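Local coordinates for tudor and KH domain-containing protein homolog (Bombyx mori, PDB 5VQH) that binds symmetrically dimethylated Siwi and Ago3 through its Tudor domain and participates in primary piRNA biogenesis to repress transposable elements during spermatogenesis, at residues E120-A123 and T124-C128; C128-A132 and D133-L137; D166-H169 and P170-E174. All blocks are in the same frame, centred on the assembly; numbering follows the deposited sequence.

Contact 1: E120-A123 and T124-C128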
loop_
_atom_site.group_PDB
_atom_site.type_symbol
_atom_site.label_atom_id
_atom_site.label_comp_id
_atom_site.label_asym_id
_atom_site.label_seq_id
_atom_site.Cartn_x
_atom_site.Cartn_y
_atom_site.Cartn_z
ATOM N N GLU A 120 1.575 7.042 -7.092
ATOM C CA GLU A 120 2.345 7.898 -7.974
ATOM C C GLU A 120 1.427 8.528 -9.030
ATOM O O GLU A 120 0.338 8.043 -9.292
ATOM C CB GLU A 120 3.420 7.098 -8.725
ATOM C CG GLU A 120 4.505 6.436 -7.884
ATOM C CD GLU A 120 5.457 7.436 -7.210
ATOM O OE1 GLU A 120 5.833 8.464 -7.864
ATOM O OE2 GLU A 120 5.821 7.164 -6.024
ATOM N N TYR A 121 1.901 9.609 -9.634
ATOM C CA TYR A 121 1.193 10.330 -10.668
ATOM C C TYR A 121 1.775 9.809 -11.960
ATOM O O TYR A 121 2.978 9.902 -12.164
ATOM C CB TYR A 121 1.475 11.831 -10.564
ATOM C CG TYR A 121 0.762 12.539 -9.437
ATOM C CD1 TYR A 121 -0.613 12.678 -9.459
ATOM C CD2 TYR A 121 1.471 13.089 -8.373
ATOM C CE1 TYR A 121 -1.275 13.327 -8.449
ATOM C CE2 TYR A 121 0.827 13.745 -7.345
ATOM C CZ TYR A 121 -0.545 13.854 -7.390
ATOM O OH TYR A 121 -1.224 14.510 -6.384
ATOM N N VAL A 122 0.929 9.225 -12.797
ATOM C CA VAL A 122 1.347 8.631 -14.049
ATOM C C VAL A 122 0.536 9.296 -15.135
ATOM O O VAL A 122 -0.645 9.585 -14.966
ATOM C CB VAL A 122 1.085 7.108 -14.042
ATOM C CG1 VAL A 122 1.103 6.515 -15.448
ATOM C CG2 VAL A 122 2.126 6.409 -13.182
ATOM N N ALA A 123 1.181 9.564 -16.249
ATOM C CA ALA A 123 0.514 10.156 -17.381
ATOM C C ALA A 123 -0.472 9.126 -17.853
ATOM O O ALA A 123 -0.142 7.948 -17.911
ATOM C CB ALA A 123 1.519 10.446 -18.476
ATOM N N THR A 124 -1.673 9.550 -18.186
ATOM C CA THR A 124 -2.659 8.598 -18.606
ATOM C C THR A 124 -2.288 7.924 -19.905
ATOM O O THR A 124 -2.775 6.842 -20.194
ATOM C CB THR A 124 -4.051 9.223 -18.754
ATOM O OG1 THR A 124 -4.006 10.238 -19.726
ATOM C CG2 THR A 124 -4.538 9.820 -17.431
ATOM N N HIS A 125 -1.394 8.531 -20.669
ATOM C CA HIS A 125 -0.966 7.978 -21.957
ATOM C C HIS A 125 -0.349 6.583 -21.815
ATOM O O HIS A 125 -0.456 5.759 -22.717
ATOM C CB HIS A 125 0.034 8.938 -22.620
ATOM C CG HIS A 125 0.607 8.412 -23.891
ATOM N ND1 HIS A 125 1.820 7.748 -23.947
ATOM C CD2 HIS A 125 0.123 8.422 -25.158
ATOM C CE1 HIS A 125 2.063 7.386 -25.197
ATOM N NE2 HIS A 125 1.049 7.781 -25.951
ATOM N N GLU A 126 0.299 6.307 -20.692
ATOM C CA GLU A 126 1.070 5.088 -20.573
ATOM C C GLU A 126 0.368 4.004 -19.750
ATOM O O GLU A 126 0.964 2.976 -19.477
ATOM C CB GLU A 126 2.464 5.400 -20.003
ATOM C CG GLU A 126 2.485 5.970 -18.578
ATOM C CD GLU A 126 3.871 6.421 -18.161
ATOM O OE1 GLU A 126 4.761 5.544 -18.056
ATOM O OE2 GLU A 126 4.064 7.654 -17.944
ATOM N N LEU A 127 -0.882 4.222 -19.357
ATOM C CA LEU A 127 -1.694 3.159 -18.734
ATOM C C LEU A 127 -2.298 2.224 -19.805
ATOM O O LEU A 127 -2.501 2.632 -20.966
ATOM C CB LEU A 127 -2.827 3.753 -17.880
ATOM C CG LEU A 127 -2.464 4.826 -16.842
ATOM C CD1 LEU A 127 -3.724 5.477 -16.283
ATOM C CD2 LEU A 127 -1.641 4.215 -15.738
ATOM N N CYS A 128 -2.567 0.977 -19.416
ATOM C CA CYS A 128 -3.154 0.012 -20.312
ATOM C C CYS A 128 -4.323 -0.639 -19.649
ATOM O O CYS A 128 -4.424 -0.613 -18.430
ATOM C CB CYS A 128 -2.142 -1.064 -20.661
ATOM S SG CYS A 128 -0.891 -0.510 -21.812
#

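Contact 2: C128-A132 and D133-L137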
loop_
_atom_site.group_PDB
_atom_site.type_symbol
_atom_site.label_atom_id
_atom_site.label_comp_id
_atom_site.label_asym_id
_atom_site.label_seq_id
_atom_site.Cartn_x
_atom_site.Cartn_y
_atom_site.Cartn_z
ATOM N N CYS A 128 -2.567 0.977 -19.416
ATOM C CA CYS A 128 -3.154 0.012 -20.312
ATOM C C CYS A 128 -4.323 -0.639 -19.649
ATOM O O CYS A 128 -4.424 -0.613 -18.430
ATOM C CB CYS A 128 -2.142 -1.064 -20.661
ATOM S SG CYS A 128 -0.891 -0.510 -21.812
ATOM N N GLU A 129 -5.210 -1.232 -20.441
ATOM C CA GLU A 129 -6.278 -2.004 -19.864
ATOM C C GLU A 129 -5.659 -3.248 -19.223
ATOM O O GLU A 129 -4.786 -3.905 -19.801
ATOM C CB GLU A 129 -7.302 -2.431 -20.913
ATOM C CG GLU A 129 -8.474 -3.252 -20.331
ATOM C CD GLU A 129 -8.644 -4.661 -20.940
ATOM O OE1 GLU A 129 -8.162 -4.908 -22.073
ATOM O OE2 GLU A 129 -9.277 -5.529 -20.289
ATOM N N LEU A 130 -6.131 -3.555 -18.025
ATOM C CA LEU A 130 -5.753 -4.784 -17.339
ATOM C C LEU A 130 -6.580 -5.992 -17.843
ATOM O O LEU A 130 -7.773 -6.042 -17.673
ATOM C CB LEU A 130 -5.895 -4.622 -15.813
ATOM C CG LEU A 130 -5.345 -5.793 -14.988
ATOM C CD1 LEU A 130 -3.831 -5.987 -15.177
ATOM C CD2 LEU A 130 -5.682 -5.666 -13.517
ATOM N N ARG A 131 -5.912 -6.944 -18.475
ATOM C CA ARG A 131 -6.491 -8.235 -18.841
ATOM C C ARG A 131 -7.184 -8.900 -17.652
ATOM O O ARG A 131 -6.609 -9.001 -16.561
ATOM C CB ARG A 131 -5.383 -9.166 -19.322
ATOM C CG ARG A 131 -5.320 -9.370 -20.806
ATOM C CD ARG A 131 -4.937 -10.813 -21.092
ATOM N NE ARG A 131 -3.674 -11.157 -20.439
ATOM C CZ ARG A 131 -3.313 -12.384 -20.056
ATOM N NH1 ARG A 131 -2.132 -12.580 -19.476
ATOM N NH2 ARG A 131 -4.125 -13.422 -20.249
ATOM N N ALA A 132 -8.398 -9.383 -17.873
ATOM C CA ALA A 132 -9.258 -9.796 -16.772
ATOM C C ALA A 132 -8.700 -10.920 -15.885
ATOM O O ALA A 132 -8.963 -10.948 -14.691
ATOM C CB ALA A 132 -10.640 -10.177 -17.309
ATOM N N ASP A 133 -7.938 -11.845 -16.449
ATOM C CA ASP A 133 -7.380 -12.930 -15.634
ATOM C C ASP A 133 -6.327 -12.443 -14.619
ATOM O O ASP A 133 -6.047 -13.113 -13.607
ATOM C CB ASP A 133 -6.798 -14.043 -16.510
ATOM C CG ASP A 133 -5.590 -13.601 -17.273
ATOM O OD1 ASP A 133 -5.684 -12.569 -17.949
ATOM O OD2 ASP A 133 -4.539 -14.283 -17.214
ATOM N N LEU A 134 -5.766 -11.268 -14.864
ATOM C CA LEU A 134 -4.818 -10.708 -13.934
ATOM C C LEU A 134 -5.467 -10.186 -12.641
ATOM O O LEU A 134 -4.769 -9.802 -11.710
ATOM C CB LEU A 134 -4.047 -9.623 -14.619
ATOM C CG LEU A 134 -3.369 -10.099 -15.909
ATOM C CD1 LEU A 134 -2.832 -8.887 -16.640
ATOM C CD2 LEU A 134 -2.224 -11.083 -15.667
ATOM N N LEU A 135 -6.790 -10.171 -12.575
ATOM C CA LEU A 135 -7.467 -9.804 -11.333
ATOM C C LEU A 135 -7.624 -10.953 -10.320
ATOM O O LEU A 135 -8.111 -10.736 -9.191
ATOM C CB LEU A 135 -8.863 -9.280 -11.647
ATOM C CG LEU A 135 -8.928 -7.999 -12.448
ATOM C CD1 LEU A 135 -10.300 -7.835 -13.069
ATOM C CD2 LEU A 135 -8.631 -6.850 -11.514
ATOM N N ARG A 136 -7.252 -12.159 -10.720
ATOM C CA ARG A 136 -7.507 -13.302 -9.892
ATOM C C ARG A 136 -6.861 -13.185 -8.527
ATOM O O ARG A 136 -7.512 -13.386 -7.534
ATOM C CB ARG A 136 -7.009 -14.577 -10.550
ATOM C CG ARG A 136 -7.879 -15.072 -11.687
ATOM C CD ARG A 136 -7.199 -16.272 -12.328
ATOM N NE ARG A 136 -7.784 -16.632 -13.617
ATOM C CZ ARG A 136 -7.179 -17.390 -14.533
ATOM N NH1 ARG A 136 -5.951 -17.869 -14.323
ATOM N NH2 ARG A 136 -7.801 -17.661 -15.679
ATOM N N LEU A 137 -5.575 -12.883 -8.482
ATOM C CA LEU A 137 -4.911 -12.820 -7.203
ATOM C C LEU A 137 -5.402 -11.626 -6.363
ATOM O O LEU A 137 -5.573 -10.513 -6.848
ATOM C CB LEU A 137 -3.411 -12.784 -7.405
ATOM C CG LEU A 137 -2.579 -12.532 -6.149
ATOM C CD1 LEU A 137 -2.638 -13.756 -5.272
ATOM C CD2 LEU A 137 -1.136 -12.209 -6.506
#

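Contact 3: D166-H169 and P170-E174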
loop_
_atom_site.group_PDB
_atom_site.type_symbol
_atom_site.label_atom_id
_atom_site.label_comp_id
_atom_site.label_asym_id
_atom_site.label_seq_id
_atom_site.Cartn_x
_atom_site.Cartn_y
_atom_site.Cartn_z
ATOM N N ASP A 166 1.339 13.059 8.309
ATOM C CA ASP A 166 -0.083 13.228 8.686
ATOM C C ASP A 166 -0.228 13.848 10.089
ATOM O O ASP A 166 -0.908 13.297 10.969
ATOM C CB ASP A 166 -0.830 11.883 8.594
ATOM C CG ASP A 166 -0.508 11.122 7.299
ATOM O OD1 ASP A 166 0.049 11.749 6.370
ATOM O OD2 ASP A 166 -0.783 9.906 7.203
ATOM N N LYS A 167 0.414 15.014 10.244
ATOM C CA LYS A 167 0.657 15.683 11.529
ATOM C C LYS A 167 1.933 15.112 12.193
ATOM O O LYS A 167 2.406 15.625 13.198
ATOM C CB LYS A 167 -0.562 15.568 12.454
ATOM C CG LYS A 167 -0.695 16.713 13.446
ATOM C CD LYS A 167 -0.778 16.194 14.880
ATOM C CE LYS A 167 -1.303 17.253 15.827
ATOM N NZ LYS A 167 -0.343 18.382 15.921
ATOM N N TRP A 168 2.463 14.038 11.617
ATOM C CA TRP A 168 3.741 13.492 11.978
ATOM C C TRP A 168 4.812 14.367 11.433
ATOM O O TRP A 168 4.695 14.878 10.326
ATOM C CB TRP A 168 3.901 12.087 11.377
ATOM C CG TRP A 168 3.034 11.085 12.061
ATOM C CD1 TRP A 168 1.773 10.679 11.687
ATOM C CD2 TRP A 168 3.337 10.393 13.272
ATOM N NE1 TRP A 168 1.287 9.756 12.587
ATOM C CE2 TRP A 168 2.227 9.559 13.566
ATOM C CE3 TRP A 168 4.450 10.379 14.128
ATOM C CZ2 TRP A 168 2.192 8.721 14.698
ATOM C CZ3 TRP A 168 4.427 9.545 15.251
ATOM C CH2 TRP A 168 3.301 8.709 15.520
ATOM N N HIS A 169 5.876 14.513 12.207
ATOM C CA HIS A 169 7.063 15.173 11.742
ATOM C C HIS A 169 7.740 14.290 10.688
ATOM O O HIS A 169 7.844 13.077 10.874
ATOM C CB HIS A 169 7.991 15.410 12.927
ATOM C CG HIS A 169 9.191 16.255 12.606
ATOM N ND1 HIS A 169 10.301 15.757 11.955
ATOM C CD2 HIS A 169 9.459 17.559 12.859
ATOM C CE1 HIS A 169 11.195 16.715 11.803
ATOM N NE2 HIS A 169 10.708 17.817 12.347
ATOM N N PRO A 170 8.230 14.886 9.584
ATOM C CA PRO A 170 8.906 14.147 8.505
ATOM C C PRO A 170 9.988 13.127 8.927
ATOM O O PRO A 170 10.181 12.125 8.273
ATOM C CB PRO A 170 9.572 15.265 7.691
ATOM C CG PRO A 170 8.735 16.456 7.919
ATOM C CD PRO A 170 8.164 16.332 9.305
ATOM N N GLN A 171 10.741 13.422 9.959
ATOM C CA GLN A 171 11.784 12.532 10.428
ATOM C C GLN A 171 11.284 11.395 11.296
ATOM O O GLN A 171 12.003 10.408 11.472
ATOM C CB GLN A 171 12.811 13.317 11.228
ATOM C CG GLN A 171 13.606 14.274 10.388
ATOM C CD GLN A 171 14.119 13.623 9.114
ATOM O OE1 GLN A 171 14.665 12.507 9.129
ATOM N NE2 GLN A 171 13.938 14.315 7.996
ATOM N N ALA A 172 10.109 11.596 11.898
ATOM C CA ALA A 172 9.346 10.538 12.548
ATOM C C ALA A 172 8.984 9.527 11.474
ATOM O O ALA A 172 9.260 8.348 11.625
ATOM C CB ALA A 172 8.080 11.089 13.187
ATOM N N VAL A 173 8.388 10.015 10.382
ATOM C CA VAL A 173 8.007 9.181 9.276
ATOM C C VAL A 173 9.227 8.482 8.761
ATOM O O VAL A 173 9.182 7.284 8.485
ATOM C CB VAL A 173 7.379 9.965 8.131
ATOM C CG1 VAL A 173 7.014 9.033 6.989
ATOM C CG2 VAL A 173 6.125 10.688 8.605
ATOM N N GLU A 174 10.327 9.202 8.639
ATOM C CA GLU A 174 11.566 8.621 8.106
ATOM C C GLU A 174 12.076 7.436 8.946
ATOM O O GLU A 174 12.503 6.395 8.435
ATOM C CB GLU A 174 12.644 9.706 8.059
ATOM C CG GLU A 174 14.001 9.217 7.572
ATOM C CD GLU A 174 13.913 8.387 6.307
ATOM O OE1 GLU A 174 13.070 8.702 5.432
ATOM O OE2 GLU A 174 14.696 7.418 6.190
#

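Contact 1: E120-A123 and T124-C128
The 3-10 turn that ends strand 119-123 of the Tudor core is set by V122 and A123 meeting E126 and L127. Its one backbone bond across the join runs from E126 N to A123 O at 3.3 Å. With an N-H...O angle of 165° the bond is nearly straight at its hydrogen, yet the donor sits 51° above the carbonyl plane and is therefore not on a lone pair. A second, weak bond from L127 N to T124 O carries the turn one residue further.

The side chains close over this bend. V122 CG1 lies anti to the backbone N (chi1 163°), which carries that methyl forward to the turn. There it meets E126 CG at 3.5 Å and L127 CD2 at 3.6 Å, the first pair crossing at about a right angle. E126 CG also lies 3.4 Å from A123 O, and the extended chain beyond it runs back past the strand end until OE2 stands 3.8 Å from the A123 CB methyl. With an alanine here in place of E126, V122 CG1 would lose its methylene neighbour and a gap would probably open beside A123 O and the A123 methyl. On the buried side, L127 also packs on A81 and L70, while V122 rests on Y113 of the dimethylarginine pocket; the V122 side chain is about 10 Å from the bound ligand. T124 still pairs through its backbone with Q107, so the turn starts while the strand is still bonded to its neighbour.

A short 3-10 turn between the fourth and fifth strands is characteristic of the Tudor barrel, and here it redirects the chain from one outermost strand of the antiparallel sheet to the other.

Contact 2: C128-A132 and D133-L137
R131 curls its side chain toward D133, two residues on, at the start of a 3-10 turn. Its CB touches L134 CD1 at 3.7 Å and lies equally far from D133 OD1. The chain then bends at chi2 and chi3 (-143° and -56°), and this curl keeps CD and NE near the same carboxylate oxygen, with NE 3.5 Å from D133 OD1. At the tip NH2 comes to 2.9 Å from D133 OD1, a salt bridge of charges alone: the oxygen lies over a face of the guanidinium, the two planes are 48° apart, and no N-H points at it. The R131 guanidinium has a second partner in Y58 of helix 43-59, through a cation-pi contact.

Two successive i to i+3 bonds form the 3-10 turn. L134 N bonds to R131 O at 3.0 Å and L135 N to A132 O at 3.1 Å, each donor standing above the carbonyl plane it addresses. On the inner side L130 spreads its two methyls over the turn: CD1 meets L134 CD1 at 3.4 Å, whereas CD2 reaches L135 CD2 at 3.8 Å. L130 also packs on V78 and M55, which joins the turn to the sheet and the long helix together. Beyond the contact, R91 holds the turn and its exit through bonds from NH1 to L134 O and from NH2 to L137 O.

Apolar on one side and charged on the other, this is a 3-10 turn at the exit of a Tudor barrel, where the chain leaves its last strand for the remainder of the extended Tudor domain.

Contact 3: D166-H169 and P170-E174
The imidazole of H169 carries P170 CD over one face and the backbone N of Q171 at its edge. The proline methylene stands 3.6 Å from the ring centroid, a CH-pi contact over the face, displaced toward the rim. At the edge, Q171 N donates to H169 ND1 at 3.1 Å in a nearly straight bond, although the nitrogen is tilted 19° out of the ring plane. The Q171 chain follows the same edge, with CG 3.7 Å from H169 CE1. W234 meets the imidazole as well, their planes at about 30°.

The W168 indole is approached more obliquely: A172 CB lies 3.8 Å from CE3. Nearer the backbone, W168 CB touches V173 CG2 at 3.8 Å, so the first turn of helix 170-179 rests on the tryptophan through two small side chains. The indole NE1 is bonded to S34 OG, and the ring also leans on S32 and P33.

H169 thus occupies the N-cap and serves it twice. With CG anti to the backbone N (chi1 -172°), the ring is turned toward the start of the helix, with ND1 facing the N-H of Q171. Its carbonyl takes the regular helical bond from V173 N at 3.1 Å, nearly in line with C=O, and a weaker, bent one from A172 N. P170, having no N-H, asks for no acceptor in the first turn.

Because ND1 accepts the N-H of Q171, it cannot itself carry a hydrogen while the bond lasts, which is consistent with a neutral ring whose hydrogen is on NE2. The positive end of the helix would probably add to this by disfavouring the imidazolium, and protonation at ND1 would be likely to cost the helix its side-chain cap.

Overall arrangement
Read from the N terminus, the three contacts come in series and none encloses another, contacts 1 and 2 each closing a 3-10 turn and contact 3 opening helix 170-179. Contact 1 bends the chain off strand 119-123, and contact 2 begins on C128, the residue at which contact 1 ends, so a single run joins the outermost strands of the Tudor sheet and turns away against helix 43-59. The chain then continues through strand 142-146 of the larger mixed sheet and, after an unmodelled loop, arrives at contact 3. The centres of contacts 2 and 3 are about 35 Å apart, on opposite sides of the chain's centre, those of contacts 1 and 2 about 17 Å.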